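Local coordinates for protein processed glycerol phosphate lipoteichoic acid synthase 2 (Bacillus subtilis, PDB 2W8D) that belongs to the sulfatase family of the alkaline phosphatase clan and binds a magnesium ion at its metal site, at residues E161-T164 against G168-D171; F174-M179 against F239-K244; P180-E183 against P188-T191; G207-P212 against L231-E236. All coordinates share one frame; numbering follows the deposited sequence.

Contact 1 of 4, residues E161-T164 against G168-D171; sequences EENT and GMKD
Asn163 and Lys170 meet backbone to backbone where the loop between strand 150-152 and helix 171-183 of this sulfatase-family alpha/beta domain doubles back on itself. Lys170 N donates to Asn163 O at 2.8 Å, an almost straight bond (171° at the hydrogen) that meets the carbonyl almost head-on. The same oxygen takes a CA-H...O contact from Met169 CA at 3.4 Å, and a second one joins Thr164 CA to Gly168 O at 3.3 Å. Thr164 and Met169 pair here as a single beta bridge.

The Lys170 chain, CG beside its own backbone N (chi1 -69°) and extended from there, runs back across the junction. Its CB and CG rest against Asn163 O, CD and CE pass near Glu162 O, and NZ donates to Glu162 O at 3.2 Å. That bond comes from above the carbonyl plane, 49° out of it, and is the lesser tie of the ammonium group, which forms a salt bridge with Asp208.

Lys170 is also the N-cap residue of helix 171-183, and at the start of that helix Asp171 OD1 bonds to Leu196 N and Asp171 N to Ser197 OG. Met169, present as selenomethionine, bends at chi2 and chi3 to lie alongside Asn163, pointing the same way, with its CE 3.9 Å from Asn163 CB and equally far from Asn163 ND2.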
loop_
_atom_site.group_PDB
_atom_site.type_symbol
_atom_site.label_atom_id
_atom_site.label_comp_id
_atom_site.label_asym_id
_atom_site.label_seq_id
_atom_site.Cartn_x
_atom_site.Cartn_y
_atom_site.Cartn_z
ATOM N N GLU A 161 27.256 10.894 -6.751
ATOM C CA GLU A 161 28.011 9.694 -6.362
ATOM C C GLU A 161 27.373 8.869 -5.242
ATOM O O GLU A 161 26.837 7.786 -5.475
ATOM C CB GLU A 161 29.432 10.115 -5.916
ATOM C CG GLU A 161 30.109 11.208 -6.792
ATOM C CD GLU A 161 30.860 12.264 -5.981
ATOM O OE1 GLU A 161 31.695 13.003 -6.565
ATOM O OE2 GLU A 161 30.609 12.353 -4.756
ATOM N N GLU A 162 27.432 9.412 -4.029
ATOM C CA GLU A 162 27.135 8.674 -2.803
ATOM C C GLU A 162 25.659 8.641 -2.400
ATOM O O GLU A 162 25.294 7.954 -1.450
ATOM C CB GLU A 162 27.984 9.230 -1.653
ATOM C CG GLU A 162 27.885 10.754 -1.478
ATOM C CD GLU A 162 29.035 11.347 -0.685
ATOM O OE1 GLU A 162 29.172 12.590 -0.680
ATOM O OE2 GLU A 162 29.802 10.576 -0.076
ATOM N N ASN A 163 24.820 9.391 -3.110
ATOM C CA ASN A 163 23.380 9.422 -2.825
ATOM C C ASN A 163 22.556 8.455 -3.694
ATOM O O ASN A 163 21.388 8.231 -3.417
ATOM C CB ASN A 163 22.824 10.846 -2.981
ATOM C CG ASN A 163 23.511 11.862 -2.077
ATOM O OD1 ASN A 163 24.657 11.683 -1.675
ATOM N ND2 ASN A 163 22.813 12.960 -1.785
ATOM N N THR A 164 23.192 7.892 -4.721
ATOM C CA THR A 164 22.544 7.143 -5.797
ATOM C C THR A 164 22.910 5.673 -5.778
ATOM O O THR A 164 24.087 5.335 -5.648
ATOM C CB THR A 164 22.989 7.709 -7.149
ATOM O OG1 THR A 164 22.487 9.034 -7.266
ATOM C CG2 THR A 164 22.466 6.876 -8.318
ATOM N N GLY A 168 17.819 5.150 -8.275
ATOM C CA GLY A 168 17.965 6.569 -7.953
ATOM C C GLY A 168 18.400 6.810 -6.526
ATOM O O GLY A 168 19.359 6.194 -6.042
HETATM N N MSE A 169 17.713 7.724 -5.846
HETATM C CA MSE A 169 18.144 8.144 -4.502
HETATM C C MSE A 169 18.038 6.989 -3.502
HETATM O O MSE A 169 17.069 6.240 -3.507
HETATM C CB MSE A 169 17.292 9.294 -3.972
HETATM C CG MSE A 169 17.445 10.591 -4.686
HETATM SE SE MSE A 169 19.199 11.450 -4.501
HETATM C CE MSE A 169 19.135 11.904 -2.583
ATOM N N LYS A 170 19.032 6.888 -2.633
ATOM C CA LYS A 170 18.933 6.079 -1.427
ATOM C C LYS A 170 17.946 6.715 -0.434
ATOM O O LYS A 170 17.876 7.937 -0.332
ATOM C CB LYS A 170 20.310 5.966 -0.790
ATOM C CG LYS A 170 21.288 5.129 -1.590
ATOM C CD LYS A 170 22.668 5.206 -0.978
ATOM C CE LYS A 170 23.669 4.330 -1.702
ATOM N NZ LYS A 170 25.047 4.774 -1.310
ATOM N N ASP A 171 17.208 5.893 0.305
ATOM C CA ASP A 171 16.215 6.356 1.268
ATOM C C ASP A 171 16.705 7.373 2.340
ATOM O O ASP A 171 16.034 8.358 2.562
ATOM C CB ASP A 171 15.527 5.157 1.925
ATOM C CG ASP A 171 14.789 4.271 0.924
ATOM O OD1 ASP A 171 14.608 4.677 -0.260
ATOM O OD2 ASP A 171 14.387 3.146 1.316
#

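Contact 2 of 4, residues F174-M179 against F239-K244; sequences FFKESM and FNDLKK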
loop_
_atom_site.group_PDB
_atom_site.type_symbol
_atom_site.label_atom_id
_atom_site.label_comp_id
_atom_site.label_asym_id
_atom_site.label_seq_id
_atom_site.Cartn_x
_atom_site.Cartn_y
_atom_site.Cartn_z
ATOM N N PHE A 174 17.219 10.685 0.689
ATOM C CA PHE A 174 15.932 11.026 0.098
ATOM C C PHE A 174 15.020 11.603 1.186
ATOM O O PHE A 174 14.434 12.653 0.994
ATOM C CB PHE A 174 15.309 9.818 -0.613
ATOM C CG PHE A 174 13.830 9.895 -0.757
ATOM C CD1 PHE A 174 13.253 10.731 -1.688
ATOM C CD2 PHE A 174 13.008 9.127 0.056
ATOM C CE1 PHE A 174 11.873 10.798 -1.821
ATOM C CE2 PHE A 174 11.627 9.195 -0.067
ATOM C CZ PHE A 174 11.063 10.031 -1.009
ATOM N N PHE A 175 14.938 10.947 2.338
ATOM C CA PHE A 175 14.146 11.490 3.449
ATOM C C PHE A 175 14.648 12.810 4.057
ATOM O O PHE A 175 13.830 13.651 4.427
ATOM C CB PHE A 175 13.924 10.455 4.540
ATOM C CG PHE A 175 12.877 9.442 4.212
ATOM C CD1 PHE A 175 11.580 9.835 3.918
ATOM C CD2 PHE A 175 13.186 8.065 4.222
ATOM C CE1 PHE A 175 10.607 8.883 3.636
ATOM C CE2 PHE A 175 12.238 7.132 3.961
ATOM C CZ PHE A 175 10.942 7.521 3.640
ATOM N N LYS A 176 15.964 13.003 4.155
ATOM C CA LYS A 176 16.507 14.253 4.655
ATOM C C LYS A 176 16.095 15.438 3.795
ATOM O O LYS A 176 15.561 16.428 4.292
ATOM C CB LYS A 176 18.037 14.198 4.664
ATOM C CG LYS A 176 18.695 14.257 6.040
ATOM C CD LYS A 176 18.260 15.464 6.858
ATOM C CE LYS A 176 18.710 15.254 8.311
ATOM N NZ LYS A 176 17.968 14.138 8.965
ATOM N N GLU A 177 16.380 15.308 2.499
ATOM C CA GLU A 177 16.116 16.316 1.475
ATOM C C GLU A 177 14.629 16.636 1.263
ATOM O O GLU A 177 14.276 17.771 0.915
ATOM C CB GLU A 177 16.813 15.927 0.165
ATOM C CG GLU A 177 18.274 16.409 0.141
ATOM C CD GLU A 177 19.150 15.665 -0.860
ATOM O OE1 GLU A 177 19.087 15.982 -2.065
ATOM O OE2 GLU A 177 19.933 14.790 -0.432
ATOM N N SER A 178 13.770 15.653 1.524
ATOM C CA SER A 178 12.327 15.861 1.452
ATOM C C SER A 178 11.750 16.778 2.542
ATOM O O SER A 178 10.686 17.363 2.335
ATOM C CB SER A 178 11.576 14.527 1.455
ATOM O OG SER A 178 11.962 13.709 0.362
HETATM N N MSE A 179 12.437 16.914 3.679
HETATM C CA MSE A 179 11.941 17.745 4.792
HETATM C C MSE A 179 11.564 19.182 4.410
HETATM O O MSE A 179 10.386 19.533 4.522
HETATM C CB MSE A 179 12.853 17.698 6.029
HETATM C CG MSE A 179 13.025 16.285 6.638
HETATM SE SE MSE A 179 11.444 15.056 6.612
HETATM C CE MSE A 179 10.345 15.905 7.996
ATOM N N PHE A 239 10.706 9.667 10.960
ATOM C CA PHE A 239 9.901 9.897 12.164
ATOM C C PHE A 239 10.544 10.890 13.128
ATOM O O PHE A 239 9.859 11.777 13.621
ATOM C CB PHE A 239 9.633 8.577 12.902
ATOM C CG PHE A 239 8.371 7.869 12.477
ATOM C CD1 PHE A 239 8.122 7.590 11.154
ATOM C CD2 PHE A 239 7.444 7.478 13.419
ATOM C CE1 PHE A 239 6.969 6.921 10.782
ATOM C CE2 PHE A 239 6.288 6.812 13.039
ATOM C CZ PHE A 239 6.059 6.522 11.758
ATOM N N ASN A 240 11.841 10.759 13.414
ATOM C CA ASN A 240 12.511 11.743 14.284
ATOM C C ASN A 240 12.323 13.150 13.732
ATOM O O ASN A 240 11.930 14.051 14.453
ATOM C CB ASN A 240 14.010 11.460 14.453
ATOM C CG ASN A 240 14.294 10.207 15.266
ATOM O OD1 ASN A 240 13.592 9.874 16.235
ATOM N ND2 ASN A 240 15.350 9.501 14.880
ATOM N N ASP A 241 12.580 13.321 12.439
ATOM C CA ASP A 241 12.412 14.631 11.778
ATOM C C ASP A 241 10.959 15.113 11.732
ATOM O O ASP A 241 10.708 16.296 11.882
ATOM C CB ASP A 241 13.053 14.645 10.388
ATOM C CG ASP A 241 14.582 14.600 10.434
ATOM O OD1 ASP A 241 15.174 14.826 11.506
ATOM O OD2 ASP A 241 15.209 14.334 9.385
ATOM N N LEU A 242 9.998 14.212 11.563
ATOM C CA LEU A 242 8.594 14.623 11.643
ATOM C C LEU A 242 8.193 15.158 13.039
ATOM O O LEU A 242 7.214 15.904 13.190
ATOM C CB LEU A 242 7.678 13.478 11.236
ATOM C CG LEU A 242 7.642 13.068 9.750
ATOM C CD1 LEU A 242 6.730 11.895 9.547
ATOM C CD2 LEU A 242 7.190 14.226 8.899
ATOM N N LYS A 243 8.952 14.752 14.054
ATOM C CA LYS A 243 8.697 15.151 15.423
ATOM C C LYS A 243 9.414 16.442 15.770
ATOM O O LYS A 243 8.892 17.211 16.557
ATOM C CB LYS A 243 9.071 14.039 16.401
ATOM C CG LYS A 243 8.201 12.776 16.267
ATOM C CD LYS A 243 8.813 11.574 17.021
ATOM C CE LYS A 243 7.760 10.520 17.344
ATOM N NZ LYS A 243 8.362 9.178 17.727
ATOM N N LYS A 244 10.583 16.698 15.181
ATOM C CA LYS A 244 11.230 18.012 15.342
ATOM C C LYS A 244 10.324 19.105 14.775
ATOM O O LYS A 244 10.052 20.079 15.459
ATOM C CB LYS A 244 12.594 18.119 14.631
ATOM C CG LYS A 244 13.563 16.958 14.787
ATOM C CD LYS A 244 14.360 17.029 16.091
ATOM C CE LYS A 244 14.831 15.609 16.476
ATOM N NZ LYS A 244 15.422 15.578 17.857
#
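Met179 reaches from helix 171-183 toward Asp241 and Leu242 on helix 219-244, and it carries the apolar half of the contact. Its CB leaves the backbone in the direction of the other helix. CG, set beside the backbone N (chi1 -60°), passes 4.0 Å from Asp241 OD2. The chain then bends at chi2, bringing SE of this selenomethionine to 4.1 Å from Asp241 CB. A second bend at chi3 delivers the terminal CE between two neighbours, Asp241 CB at 3.8 Å and Leu242 CD2 at 3.7 Å.

One turn earlier, Lys176 reaches across on the solvent side. Its CB starts away from the partner helix, but bends at chi2 and chi4 swing the chain round, and NZ forms a salt bridge with Asp241 OD2 at 2.8 Å. The carboxylate offers the syn lone pair of OD2, the side facing its other oxygen, and the two side chains meet at about a right angle. Asp241 is therefore gripped by charge at its tip and packed by the methionine at its base.

Farther inward, Phe175 stacks on Phe238 and Leu242 rests on Ile253 of strand 251-257. The helix segments run nearly parallel, 16° apart with axes 10.6 Å from each other, consistent with two helices packed side by side on the central sheet of an alkaline phosphatase-like alpha/beta fold.

Contact 3 of 4, residues P180-E183 against P188-T191; sequences PLLE and PFYT
Leu182 lays its CD1 methyl over one face of the Phe189 ring, 3.7 Å above the plane. The carbon stands 4.1 Å from the ring centroid and 26° off the normal, a CH-pi contact displaced toward the rim on the side of CE1 and CZ. Leu182 CG follows behind, 4.1 Å from Phe189 CZ. The same CD1 methyl also meets Thr191 CG2 at 3.8 Å, so one branch of the leucine touches both Phe189 and Thr191. CG lies opposite the backbone N (chi1 179°), which carries the branch out from a CB that does not itself point at the strand.

Phe189 and Thr191 are two apart on strand 189-194 and turn to the same side of the sheet. Both take the crowded chi1 position near +60°, with CG and OG1 respectively between the backbone N and the carbonyl carbon. Helix 171-183 here covers the sheet within a beta-alpha-beta connection: strand 150-152 leads into the helix and strand 189-194 follows it, with strand 125-130 between the two in a parallel arrangement. Phe129 of that middle strand also packs against Leu182 and Thr191.

On its other flank strand 189-194 runs beside strand 33-39, where Thr191 OG1 hydrogen bonds to Val34 O, satisfying a hydroxyl buried among apolar groups. The second methyl of Leu182, CD2, touches Leu242 CD2 of helix 219-244.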
loop_
_atom_site.group_PDB
_atom_site.type_symbol
_atom_site.label_atom_id
_atom_site.label_comp_id
_atom_site.label_asym_id
_atom_site.label_seq_id
_atom_site.Cartn_x
_atom_site.Cartn_y
_atom_site.Cartn_z
ATOM N N PRO A 180 12.526 20.000 3.915
ATOM C CA PRO A 180 12.131 21.386 3.560
ATOM C C PRO A 180 11.076 21.439 2.462
ATOM O O PRO A 180 10.265 22.348 2.419
ATOM C CB PRO A 180 13.439 22.042 3.074
ATOM C CG PRO A 180 14.399 20.905 2.848
ATOM C CD PRO A 180 13.974 19.775 3.748
ATOM N N LEU A 181 11.070 20.447 1.585
ATOM C CA LEU A 181 10.062 20.423 0.564
ATOM C C LEU A 181 8.711 20.170 1.233
ATOM O O LEU A 181 7.733 20.849 0.958
ATOM C CB LEU A 181 10.409 19.384 -0.497
ATOM C CG LEU A 181 11.779 19.620 -1.140
ATOM C CD1 LEU A 181 12.138 18.420 -1.977
ATOM C CD2 LEU A 181 11.852 20.974 -1.985
ATOM N N LEU A 182 8.669 19.234 2.160
ATOM C CA LEU A 182 7.419 18.898 2.827
ATOM C C LEU A 182 6.894 20.021 3.715
ATOM O O LEU A 182 5.684 20.229 3.792
ATOM C CB LEU A 182 7.588 17.643 3.666
ATOM C CG LEU A 182 6.338 17.232 4.423
ATOM C CD1 LEU A 182 5.299 16.658 3.445
ATOM C CD2 LEU A 182 6.725 16.235 5.494
ATOM N N GLU A 183 7.808 20.721 4.380
ATOM C CA GLU A 183 7.480 21.805 5.283
ATOM C C GLU A 183 7.060 23.084 4.533
ATOM O O GLU A 183 6.544 24.019 5.137
ATOM C CB GLU A 183 8.677 22.074 6.220
ATOM C CG GLU A 183 8.999 20.877 7.150
ATOM C CD GLU A 183 10.466 20.796 7.655
ATOM O OE1 GLU A 183 11.281 21.715 7.430
ATOM O OE2 GLU A 183 10.811 19.774 8.297
ATOM N N PRO A 188 -3.924 21.806 5.128
ATOM C CA PRO A 188 -3.552 20.391 5.240
ATOM C C PRO A 188 -2.993 19.827 3.952
ATOM O O PRO A 188 -3.355 20.276 2.872
ATOM C CB PRO A 188 -4.874 19.708 5.560
ATOM C CG PRO A 188 -5.924 20.590 4.959
ATOM C CD PRO A 188 -5.358 21.978 4.816
ATOM N N PHE A 189 -2.117 18.832 4.062
ATOM C CA PHE A 189 -1.548 18.212 2.872
ATOM C C PHE A 189 -1.690 16.710 2.876
ATOM O O PHE A 189 -1.723 16.082 3.934
ATOM C CB PHE A 189 -0.086 18.622 2.677
ATOM C CG PHE A 189 0.818 18.221 3.809
ATOM C CD1 PHE A 189 1.106 16.885 4.055
ATOM C CD2 PHE A 189 1.387 19.172 4.622
ATOM C CE1 PHE A 189 1.947 16.521 5.133
ATOM C CE2 PHE A 189 2.224 18.819 5.670
ATOM C CZ PHE A 189 2.500 17.508 5.924
ATOM N N TYR A 190 -1.750 16.128 1.677
ATOM C CA TYR A 190 -1.820 14.691 1.483
ATOM C C TYR A 190 -0.632 14.296 0.600
ATOM O O TYR A 190 -0.532 14.768 -0.534
ATOM C CB TYR A 190 -3.136 14.375 0.777
ATOM C CG TYR A 190 -3.318 12.937 0.288
ATOM C CD1 TYR A 190 -2.682 12.465 -0.872
ATOM C CD2 TYR A 190 -4.196 12.093 0.956
ATOM C CE1 TYR A 190 -2.904 11.157 -1.309
ATOM C CE2 TYR A 190 -4.433 10.831 0.537
ATOM C CZ TYR A 190 -3.783 10.353 -0.567
ATOM O OH TYR A 190 -4.087 9.080 -0.907
ATOM N N THR A 191 0.250 13.444 1.110
ATOM C CA THR A 191 1.571 13.225 0.510
ATOM C C THR A 191 1.956 11.766 0.457
ATOM O O THR A 191 1.525 10.982 1.312
ATOM C CB THR A 191 2.693 13.951 1.280
ATOM O OG1 THR A 191 2.606 13.631 2.672
ATOM C CG2 THR A 191 2.552 15.421 1.112
#

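Contact 4 of 4, residues G207-P212 against L231-E236; sequences GDTDFP and LDQSIE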
loop_
_atom_site.group_PDB
_atom_site.type_symbol
_atom_site.label_atom_id
_atom_site.label_comp_id
_atom_site.label_asym_id
_atom_site.label_seq_id
_atom_site.Cartn_x
_atom_site.Cartn_y
_atom_site.Cartn_z
ATOM N N GLY A 207 29.835 1.267 3.511
ATOM C CA GLY A 207 29.201 0.910 4.761
ATOM C C GLY A 207 28.021 1.833 4.927
ATOM O O GLY A 207 28.085 2.797 5.685
ATOM N N ASP A 208 26.949 1.556 4.193
ATOM C CA ASP A 208 25.688 2.261 4.403
ATOM C C ASP A 208 24.818 1.634 5.486
ATOM O O ASP A 208 23.922 2.288 6.025
ATOM C CB ASP A 208 24.922 2.423 3.098
ATOM C CG ASP A 208 25.223 3.747 2.426
ATOM O OD1 ASP A 208 25.947 4.598 3.013
ATOM O OD2 ASP A 208 24.727 3.943 1.300
ATOM N N THR A 209 25.097 0.377 5.814
ATOM C CA THR A 209 24.508 -0.231 6.995
ATOM C C THR A 209 25.482 -1.260 7.586
ATOM O O THR A 209 26.426 -1.696 6.913
ATOM C CB THR A 209 23.040 -0.749 6.714
ATOM O OG1 THR A 209 22.120 -0.101 7.612
ATOM C CG2 THR A 209 22.905 -2.305 6.763
ATOM N N ASP A 210 25.288 -1.596 8.857
ATOM C CA ASP A 210 26.228 -2.471 9.575
ATOM C C ASP A 210 25.688 -3.884 9.818
ATOM O O ASP A 210 26.357 -4.726 10.436
ATOM C CB ASP A 210 26.639 -1.837 10.909
ATOM C CG ASP A 210 25.440 -1.404 11.751
ATOM O OD1 ASP A 210 24.430 -0.908 11.179
ATOM O OD2 ASP A 210 25.522 -1.549 12.993
ATOM N N PHE A 211 24.484 -4.140 9.334
ATOM C CA PHE A 211 23.803 -5.392 9.636
ATOM C C PHE A 211 24.456 -6.607 8.978
ATOM O O PHE A 211 24.889 -6.517 7.843
ATOM C CB PHE A 211 22.347 -5.279 9.188
ATOM C CG PHE A 211 21.409 -6.113 9.990
ATOM C CD1 PHE A 211 21.058 -5.734 11.280
ATOM C CD2 PHE A 211 20.876 -7.290 9.455
ATOM C CE1 PHE A 211 20.194 -6.512 12.031
ATOM C CE2 PHE A 211 20.001 -8.083 10.195
ATOM C CZ PHE A 211 19.669 -7.706 11.489
ATOM N N PRO A 212 24.504 -7.754 9.675
ATOM C CA PRO A 212 24.965 -8.973 9.007
ATOM C C PRO A 212 24.005 -9.463 7.909
ATOM O O PRO A 212 22.801 -9.139 7.912
ATOM C CB PRO A 212 24.998 -9.995 10.138
ATOM C CG PRO A 212 23.965 -9.527 11.070
ATOM C CD PRO A 212 24.092 -8.026 11.062
ATOM N N LEU A 231 16.269 0.293 5.317
ATOM C CA LEU A 231 14.915 0.857 5.211
ATOM C C LEU A 231 14.386 1.245 6.609
ATOM O O LEU A 231 13.865 2.338 6.802
ATOM C CB LEU A 231 13.955 -0.146 4.536
ATOM C CG LEU A 231 12.507 0.324 4.277
ATOM C CD1 LEU A 231 12.423 1.762 3.716
ATOM C CD2 LEU A 231 11.734 -0.594 3.334
ATOM N N ASP A 232 14.542 0.342 7.562
ATOM C CA ASP A 232 14.080 0.578 8.917
ATOM C C ASP A 232 14.747 1.797 9.596
ATOM O O ASP A 232 14.080 2.579 10.242
ATOM C CB ASP A 232 14.295 -0.664 9.754
ATOM C CG ASP A 232 13.672 -0.558 11.121
ATOM O OD1 ASP A 232 12.422 -0.697 11.165
ATOM O OD2 ASP A 232 14.421 -0.367 12.135
ATOM N N GLN A 233 16.049 1.962 9.428
ATOM C CA GLN A 233 16.737 3.170 9.904
ATOM C C GLN A 233 16.234 4.446 9.243
ATOM O O GLN A 233 16.137 5.476 9.899
ATOM C CB GLN A 233 18.248 3.021 9.750
ATOM C CG GLN A 233 18.798 1.848 10.590
ATOM C CD GLN A 233 20.300 1.607 10.427
ATOM O OE1 GLN A 233 20.877 1.840 9.361
ATOM N NE2 GLN A 233 20.937 1.136 11.495
ATOM N N SER A 234 15.917 4.376 7.954
ATOM C CA SER A 234 15.391 5.497 7.192
ATOM C C SER A 234 14.043 5.940 7.721
ATOM O O SER A 234 13.770 7.119 7.761
ATOM C CB SER A 234 15.203 5.115 5.713
ATOM O OG SER A 234 16.398 4.649 5.108
ATOM N N ILE A 235 13.183 4.997 8.094
ATOM C CA ILE A 235 11.855 5.337 8.606
ATOM C C ILE A 235 12.009 5.999 9.978
ATOM O O ILE A 235 11.366 7.020 10.256
ATOM C CB ILE A 235 10.916 4.104 8.721
ATOM C CG1 ILE A 235 10.674 3.474 7.344
ATOM C CG2 ILE A 235 9.599 4.483 9.456
ATOM C CD1 ILE A 235 10.432 4.507 6.239
ATOM N N GLU A 236 12.866 5.409 10.808
ATOM C CA GLU A 236 13.257 6.002 12.105
ATOM C C GLU A 236 13.698 7.459 11.958
ATOM O O GLU A 236 13.165 8.343 12.639
ATOM C CB GLU A 236 14.362 5.170 12.802
ATOM C CG GLU A 236 14.952 5.854 14.070
ATOM C CD GLU A 236 16.029 5.041 14.787
ATOM O OE1 GLU A 236 16.689 4.180 14.173
ATOM O OE2 GLU A 236 16.245 5.294 15.992
#
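Thr209 and Gln233 bring their segments together at a distance, with CA atoms 9.0 Å apart and extended backbone at Thr209. The contact joins the long loop after strand 189-194 to helix 219-244, on the surface of the sulfatase-family alpha/beta domain, and rests almost wholly on side-chain reach.

Gln233 supplies most of that reach. With CG beside the backbone N (chi1 -62°) and an extended chain beyond, its amide projects outward to the loop. OE1 comes within 2.9 Å of Thr209 OG1, and the same oxygen accepts a hydrogen bond from Lys172 NZ of helix 171-183, which probably helps to fix the amide's rotation. Lys172 also forms a weak bond to Asp208 O, so this lysine touches both sides of the contact, one of them weakly.

Around this polar meeting point, the Thr209 side chain packs on His229 and Tyr230 of helix 219-244, and the Phe211 ring stacks on His229. Asp210 borders the amide more loosely: its carboxylate plane is turned only 18° from that of Gln233, with Asp210 OD1 4.1 Å from Gln233 NE2.

Overall arrangement
Contact 3 is fully buried and purely apolar, contact 4 lies at the surface and is polar, and contacts 1 and 2 are partly buried and mix both characters. Helix 171-183 is the common element: contact 1 folds the loop leading into it, contact 2 sets it beside helix 219-244, and contact 3 packs its C-terminal part on strand 189-194. Helix 219-244 serves contacts 2 and 4. Neighbouring sites touch directly: a charge pair joins contacts 1 and 4, Met169 meets Phe174 between contacts 1 and 2, and contacts 2 and 3 share leucine packing. Contacts 3 and 4 are separate, their nearest atoms about 11 Å apart.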